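Local coordinates for nucleoside phosphorylase, putative (Trypanosoma brucei, PDB 3BJE), which cleaves uridine with phosphate to uracil and ribose 1-phosphate, working as a homodimeric uridine phosphorylase of the nucleoside phosphorylase superfamily, at residues 187-201 / 270-282. Residues are numbered along the deposited sequence; the frame is centred on the assembly and turned at random.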
loop_
_atom_site.group_PDB
_atom_site.type_symbol
_atom_site.label_atom_id
_atom_site.label_comp_id
_atom_site.label_asym_id
_atom_site.label_seq_id
_atom_site.Cartn_x
_atom_site.Cartn_y
_atom_site.Cartn_z
ATOM N N ASP A 187 -14.025 -13.609 -21.128
ATOM C CA ASP A 187 -12.694 -14.080 -20.751
ATOM C C ASP A 187 -12.419 -13.857 -19.257
ATOM O O ASP A 187 -11.905 -14.745 -18.558
ATOM C CB ASP A 187 -11.623 -13.389 -21.587
ATOM C CG ASP A 187 -11.492 -13.975 -22.971
ATOM O OD1 ASP A 187 -12.094 -15.034 -23.264
ATOM O OD2 ASP A 187 -10.753 -13.376 -23.781
ATOM N N GLN A 188 -12.768 -12.674 -18.756
ATOM C CA GLN A 188 -12.580 -12.397 -17.326
ATOM C C GLN A 188 -13.467 -13.284 -16.432
ATOM O O GLN A 188 -13.055 -13.687 -15.332
ATOM C CB GLN A 188 -12.833 -10.917 -17.030
ATOM C CG GLN A 188 -11.689 -10.014 -17.472
ATOM C CD GLN A 188 -11.865 -8.565 -17.086
ATOM O OE1 GLN A 188 -12.226 -8.246 -15.953
ATOM N NE2 GLN A 188 -11.609 -7.665 -18.036
ATOM N N GLN A 189 -14.685 -13.578 -16.882
ATOM C CA GLN A 189 -15.557 -14.477 -16.121
ATOM C C GLN A 189 -14.942 -15.874 -16.006
ATOM O O GLN A 189 -15.039 -16.521 -14.949
ATOM C CB GLN A 189 -16.932 -14.584 -16.775
ATOM C CG GLN A 189 -17.796 -13.359 -16.581
ATOM C CD GLN A 189 -19.056 -13.411 -17.401
ATOM O OE1 GLN A 189 -19.750 -14.427 -17.427
ATOM N NE2 GLN A 189 -19.358 -12.318 -18.095
ATOM N N GLU A 190 -14.312 -16.338 -17.085
ATOM C CA GLU A 190 -13.664 -17.645 -17.099
ATOM C C GLU A 190 -12.444 -17.670 -16.169
ATOM O O GLU A 190 -12.249 -18.619 -15.408
ATOM C CB GLU A 190 -13.264 -18.011 -18.534
ATOM C CG GLU A 190 -12.603 -19.376 -18.686
ATOM C CD GLU A 190 -13.498 -20.564 -18.308
ATOM O OE1 GLU A 190 -14.708 -20.391 -17.989
ATOM O OE2 GLU A 190 -12.960 -21.690 -18.331
ATOM N N ILE A 191 -11.636 -16.609 -16.207
ATOM C CA ILE A 191 -10.502 -16.497 -15.284
ATOM C C ILE A 191 -11.001 -16.572 -13.838
ATOM O O ILE A 191 -10.484 -17.343 -13.041
ATOM C CB ILE A 191 -9.684 -15.187 -15.518
ATOM C CG1 ILE A 191 -8.927 -15.271 -16.845
ATOM C CG2 ILE A 191 -8.720 -14.929 -14.352
ATOM C CD1 ILE A 191 -8.302 -13.952 -17.308
ATOM N N ARG A 192 -12.008 -15.775 -13.503
ATOM C CA ARG A 192 -12.506 -15.770 -12.135
ATOM C C ARG A 192 -13.012 -17.155 -11.731
ATOM O O ARG A 192 -12.734 -17.609 -10.615
ATOM C CB ARG A 192 -13.607 -14.743 -11.929
ATOM C CG ARG A 192 -13.848 -14.508 -10.464
ATOM C CD ARG A 192 -14.832 -13.398 -10.226
ATOM N NE ARG A 192 -14.879 -13.086 -8.797
ATOM C CZ ARG A 192 -15.600 -13.749 -7.901
ATOM N NH1 ARG A 192 -16.365 -14.776 -8.251
ATOM N NH2 ARG A 192 -15.560 -13.372 -6.633
ATOM N N ARG A 193 -13.746 -17.816 -12.626
ATOM C CA ARG A 193 -14.294 -19.145 -12.343
ATOM C C ARG A 193 -13.163 -20.129 -12.048
ATOM O O ARG A 193 -13.223 -20.873 -11.069
ATOM C CB ARG A 193 -15.154 -19.666 -13.518
ATOM C CG ARG A 193 -15.748 -21.051 -13.284
ATOM C CD ARG A 193 -16.447 -21.578 -14.520
ATOM N NE ARG A 193 -15.527 -22.079 -15.544
ATOM C CZ ARG A 193 -15.057 -23.328 -15.603
ATOM N NH1 ARG A 193 -15.361 -24.221 -14.666
ATOM N NH2 ARG A 193 -14.246 -23.682 -16.596
ATOM N N ILE A 194 -12.146 -20.154 -12.900
ATOM C CA ILE A 194 -11.050 -21.091 -12.739
ATOM C C ILE A 194 -10.285 -20.805 -11.454
ATOM O O ILE A 194 -10.007 -21.707 -10.673
ATOM C CB ILE A 194 -10.110 -21.074 -13.976
ATOM C CG1 ILE A 194 -10.823 -21.663 -15.192
ATOM C CG2 ILE A 194 -8.816 -21.845 -13.717
ATOM C CD1 ILE A 194 -11.064 -23.175 -15.122
ATOM N N VAL A 195 -9.971 -19.543 -11.205
ATOM C CA VAL A 195 -9.239 -19.189 -9.985
ATOM C C VAL A 195 -10.045 -19.540 -8.723
ATOM O O VAL A 195 -9.494 -20.070 -7.754
ATOM C CB VAL A 195 -8.854 -17.678 -9.966
ATOM C CG1 VAL A 195 -8.243 -17.300 -8.615
ATOM C CG2 VAL A 195 -7.864 -17.372 -11.085
ATOM N N ARG A 196 -11.339 -19.240 -8.715
ATOM C CA ARG A 196 -12.187 -19.564 -7.567
ATOM C C ARG A 196 -12.359 -21.073 -7.342
ATOM O O ARG A 196 -12.502 -21.509 -6.194
ATOM C CB ARG A 196 -13.557 -18.904 -7.729
ATOM C CG ARG A 196 -13.510 -17.386 -7.630
ATOM C CD ARG A 196 -13.613 -16.927 -6.201
ATOM N NE ARG A 196 -14.923 -17.292 -5.660
ATOM C CZ ARG A 196 -15.303 -17.067 -4.406
ATOM N NH1 ARG A 196 -14.491 -16.449 -3.561
ATOM N NH2 ARG A 196 -16.516 -17.443 -4.005
ATOM N N GLU A 197 -12.368 -21.862 -8.413
ATOM C CA GLU A 197 -12.640 -23.297 -8.297
ATOM C C GLU A 197 -11.392 -24.105 -8.007
ATOM O O GLU A 197 -11.451 -25.113 -7.302
ATOM C CB GLU A 197 -13.342 -23.822 -9.559
ATOM C CG GLU A 197 -14.779 -23.311 -9.648
ATOM C CD GLU A 197 -15.542 -23.752 -10.899
ATOM O OE1 GLU A 197 -14.962 -24.404 -11.794
ATOM O OE2 GLU A 197 -16.748 -23.423 -10.979
ATOM N N GLN A 198 -10.262 -23.621 -8.512
ATOM C CA GLN A 198 -9.016 -24.379 -8.537
ATOM C C GLN A 198 -7.879 -23.792 -7.700
ATOM O O GLN A 198 -6.731 -24.220 -7.854
ATOM C CB GLN A 198 -8.543 -24.531 -9.979
ATOM C CG GLN A 198 -9.509 -25.334 -10.850
ATOM C CD GLN A 198 -9.042 -25.465 -12.278
ATOM O OE1 GLN A 198 -7.848 -25.331 -12.566
ATOM N NE2 GLN A 198 -9.984 -25.721 -13.190
ATOM N N THR A 199 -8.167 -22.826 -6.827
ATOM C CA THR A 199 -7.146 -22.339 -5.913
ATOM C C THR A 199 -7.758 -21.964 -4.574
ATOM O O THR A 199 -8.966 -21.829 -4.441
ATOM C CB THR A 199 -6.418 -21.071 -6.435
ATOM O OG1 THR A 199 -7.226 -19.905 -6.229
ATOM C CG2 THR A 199 -6.063 -21.167 -7.915
ATOM N N GLY A 200 -6.895 -21.749 -3.586
ATOM C CA GLY A 200 -7.321 -21.268 -2.279
ATOM C C GLY A 200 -7.927 -19.882 -2.277
ATOM O O GLY A 200 -8.480 -19.450 -1.261
ATOM N N LEU A 201 -7.832 -19.174 -3.409
ATOM C CA LEU A 201 -8.576 -17.911 -3.561
ATOM C C LEU A 201 -10.091 -18.156 -3.601
ATOM O O LEU A 201 -10.854 -17.204 -3.627
ATOM C CB LEU A 201 -8.115 -17.135 -4.787
ATOM C CG LEU A 201 -6.647 -16.679 -4.665
ATOM C CD1 LEU A 201 -6.079 -16.300 -6.023
ATOM C CD2 LEU A 201 -6.453 -15.501 -3.672
ATOM N N MET A 270 -0.056 -20.741 -2.747
ATOM C CA MET A 270 -0.462 -19.819 -3.814
ATOM C C MET A 270 0.351 -19.966 -5.096
ATOM O O MET A 270 -0.206 -19.976 -6.193
ATOM C CB MET A 270 -0.391 -18.364 -3.330
ATOM C CG MET A 270 -0.951 -17.386 -4.361
ATOM S SD MET A 270 -0.823 -15.672 -3.827
ATOM C CE MET A 270 -2.107 -15.558 -2.579
ATOM N N VAL A 271 1.670 -20.055 -4.978
ATOM C CA VAL A 271 2.498 -20.064 -6.177
ATOM C C VAL A 271 2.228 -21.296 -7.051
ATOM O O VAL A 271 1.967 -21.172 -8.239
ATOM C CB VAL A 271 3.996 -19.977 -5.810
ATOM C CG1 VAL A 271 4.873 -20.504 -6.931
ATOM C CG2 VAL A 271 4.346 -18.555 -5.496
ATOM N N GLU A 272 2.279 -22.477 -6.456
ATOM C CA GLU A 272 2.026 -23.713 -7.182
ATOM C C GLU A 272 0.609 -23.781 -7.708
ATOM O O GLU A 272 0.392 -24.240 -8.834
ATOM C CB GLU A 272 2.327 -24.936 -6.305
ATOM C CG GLU A 272 3.811 -25.253 -6.167
ATOM C CD GLU A 272 4.067 -26.641 -5.565
ATOM O OE1 GLU A 272 3.942 -26.778 -4.334
ATOM O OE2 GLU A 272 4.415 -27.579 -6.318
ATOM N N GLU A 273 -0.349 -23.294 -6.916
ATOM C CA GLU A 273 -1.742 -23.267 -7.361
ATOM C C GLU A 273 -1.906 -22.374 -8.596
ATOM O O GLU A 273 -2.414 -22.818 -9.647
ATOM C CB GLU A 273 -2.676 -22.821 -6.245
ATOM C CG GLU A 273 -2.742 -23.777 -5.087
ATOM C CD GLU A 273 -3.667 -23.295 -3.970
ATOM O OE1 GLU A 273 -4.256 -22.228 -4.140
ATOM O OE2 GLU A 273 -3.802 -23.994 -2.937
ATOM N N LEU A 274 -1.460 -21.127 -8.485
ATOM C CA LEU A 274 -1.555 -20.206 -9.625
ATOM C C LEU A 274 -0.803 -20.726 -10.837
ATOM O O LEU A 274 -1.249 -20.561 -11.972
ATOM C CB LEU A 274 -1.019 -18.822 -9.274
ATOM C CG LEU A 274 -1.890 -18.023 -8.316
ATOM C CD1 LEU A 274 -1.189 -16.710 -7.943
ATOM C CD2 LEU A 274 -3.275 -17.734 -8.891
ATOM N N GLY A 275 0.362 -21.323 -10.600
ATOM C CA GLY A 275 1.174 -21.878 -11.674
ATOM C C GLY A 275 0.538 -23.032 -12.417
ATOM O O GLY A 275 0.963 -23.343 -13.557
ATOM N N SER A 276 -0.450 -23.695 -11.799
ATOM C CA SER A 276 -1.081 -24.894 -12.403
ATOM C C SER A 276 -2.197 -24.512 -13.378
ATOM O O SER A 276 -2.666 -25.357 -14.152
ATOM C CB SER A 276 -1.652 -25.799 -11.319
ATOM O OG SER A 276 -2.812 -25.240 -10.732
ATOM N N LEU A 277 -2.616 -23.248 -13.338
ATOM C CA LEU A 277 -3.803 -22.812 -14.062
ATOM C C LEU A 277 -3.539 -22.612 -15.551
ATOM O O LEU A 277 -2.461 -22.157 -15.965
ATOM C CB LEU A 277 -4.399 -21.526 -13.466
ATOM C CG LEU A 277 -4.681 -21.512 -11.961
ATOM C CD1 LEU A 277 -5.322 -20.234 -11.562
ATOM C CD2 LEU A 277 -5.587 -22.686 -11.584
ATOM N N LYS A 278 -4.560 -22.940 -16.339
ATOM C CA LYS A 278 -4.598 -22.647 -17.744
ATOM C C LYS A 278 -5.975 -22.073 -18.023
ATOM O O LYS A 278 -6.990 -22.676 -17.664
ATOM C CB LYS A 278 -4.358 -23.921 -18.552
ATOM C CG LYS A 278 -2.951 -24.458 -18.404
ATOM C CD LYS A 278 -2.706 -25.675 -19.278
ATOM C CE LYS A 278 -1.227 -26.046 -19.271
ATOM N NZ LYS A 278 -0.357 -24.924 -19.761
ATOM N N PHE A 279 -6.012 -20.891 -18.625
ATOM C CA PHE A 279 -7.259 -20.248 -18.964
ATOM C C PHE A 279 -7.493 -20.435 -20.443
ATOM O O PHE A 279 -6.705 -19.964 -21.253
ATOM C CB PHE A 279 -7.196 -18.755 -18.633
ATOM C CG PHE A 279 -6.765 -18.462 -17.211
ATOM C CD1 PHE A 279 -7.448 -19.023 -16.140
ATOM C CD2 PHE A 279 -5.676 -17.640 -16.953
ATOM C CE1 PHE A 279 -7.064 -18.781 -14.856
ATOM C CE2 PHE A 279 -5.284 -17.377 -15.642
ATOM C CZ PHE A 279 -5.985 -17.945 -14.594
ATOM N N ASN A 280 -8.575 -21.127 -20.782
ATOM C CA ASN A 280 -8.973 -21.316 -22.179
ATOM C C ASN A 280 -9.815 -20.126 -22.601
ATOM O O ASN A 280 -11.033 -20.110 -22.420
ATOM C CB ASN A 280 -9.745 -22.617 -22.322
ATOM C CG ASN A 280 -8.882 -23.829 -22.034
ATOM O OD1 ASN A 280 -7.763 -23.941 -22.539
ATOM N ND2 ASN A 280 -9.391 -24.738 -21.210
ATOM N N LEU A 281 -9.151 -19.113 -23.143
ATOM C CA LEU A 281 -9.795 -17.838 -23.429
ATOM C C LEU A 281 -10.063 -17.641 -24.925
ATOM O O LEU A 281 -9.610 -18.425 -25.769
ATOM C CB LEU A 281 -8.959 -16.700 -22.842
ATOM C CG LEU A 281 -8.711 -16.839 -21.336
ATOM C CD1 LEU A 281 -7.950 -15.630 -20.796
ATOM C CD2 LEU A 281 -10.029 -16.978 -20.582
ATOM N N SER A 282 -10.814 -16.589 -25.240
ATOM C CA SER A 282 -11.339 -16.389 -26.599
ATOM C C SER A 282 -10.256 -16.412 -27.656
ATOM O O SER A 282 -10.461 -16.957 -28.734
ATOM C CB SER A 282 -12.121 -15.079 -26.703
ATOM O OG SER A 282 -11.274 -13.959 -26.521
HETATM O O HOH W 1 -10.393 -22.137 -18.818
HETATM O O HOH W 2 -6.766 -24.625 -15.068
HETATM O O HOH W 3 -5.397 -26.513 -11.482
#
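Met270 and Leu201 meet loosely through their terminal methyls where, in this phosphorylase-superfamily fold, the chain leaving helix 187-198 packs against helix 270-276; the helix itself runs nearly antiparallel to strand 279-281 (164°). Both residues also touch Tyr176 of the second subunit, and two apolar side chains suit a site packed against that ring. One turn on, Glu273 is extended beyond CG, and its OE1 takes the Gly200 N-H at 2.7 Å in a nearly straight bond (176°), on the syn side but 34° out of the carboxylate plane. A long acidic side chain serves well here, since it can reach from its own helix to an N-H that points at it from the turn after the other; Thr199 OG1 takes the N-H of Leu201 in an ST turn. Leu274 CD2 lies near Leu201 CD1, and the side chain also touches Ile291 of strand 284-292. The two methyls of Leu277 share the helix surface: CD1 lies 3.9 Å from Val195 CG2 and also touches Thr199 CG2, while CD2 meets Ile194 CG2 and the Gln198 chain. A water bridges Lys278 N to Gln198 OE1, satisfying the backbone at this more polar margin. Phe279 fills the centre. Ile191 CG1 sits over one ring face, 4.0 Å from the centroid, a CH-pi contact; the CG2 branch of Ile194, set opposite the backbone N, is directed at the ring edge and comes within 3.7 Å of Phe279 CE1. Beta-branched residues give the helix a firm apolar surface for this ring. Asn280 N is linked through another water to Glu190 OE2, a carboxylate that Arg193 grips side-on. Leu281 then spreads its methyls between Ile191 CD1 and the Asp187 backbone. Finally Ser282, small and polar, meets the carboxylate of Asp187: its N-H bonds to Asp187 OD1 at 2.8 Å, and its OG lies 2.8 Å from Asp187 OD2.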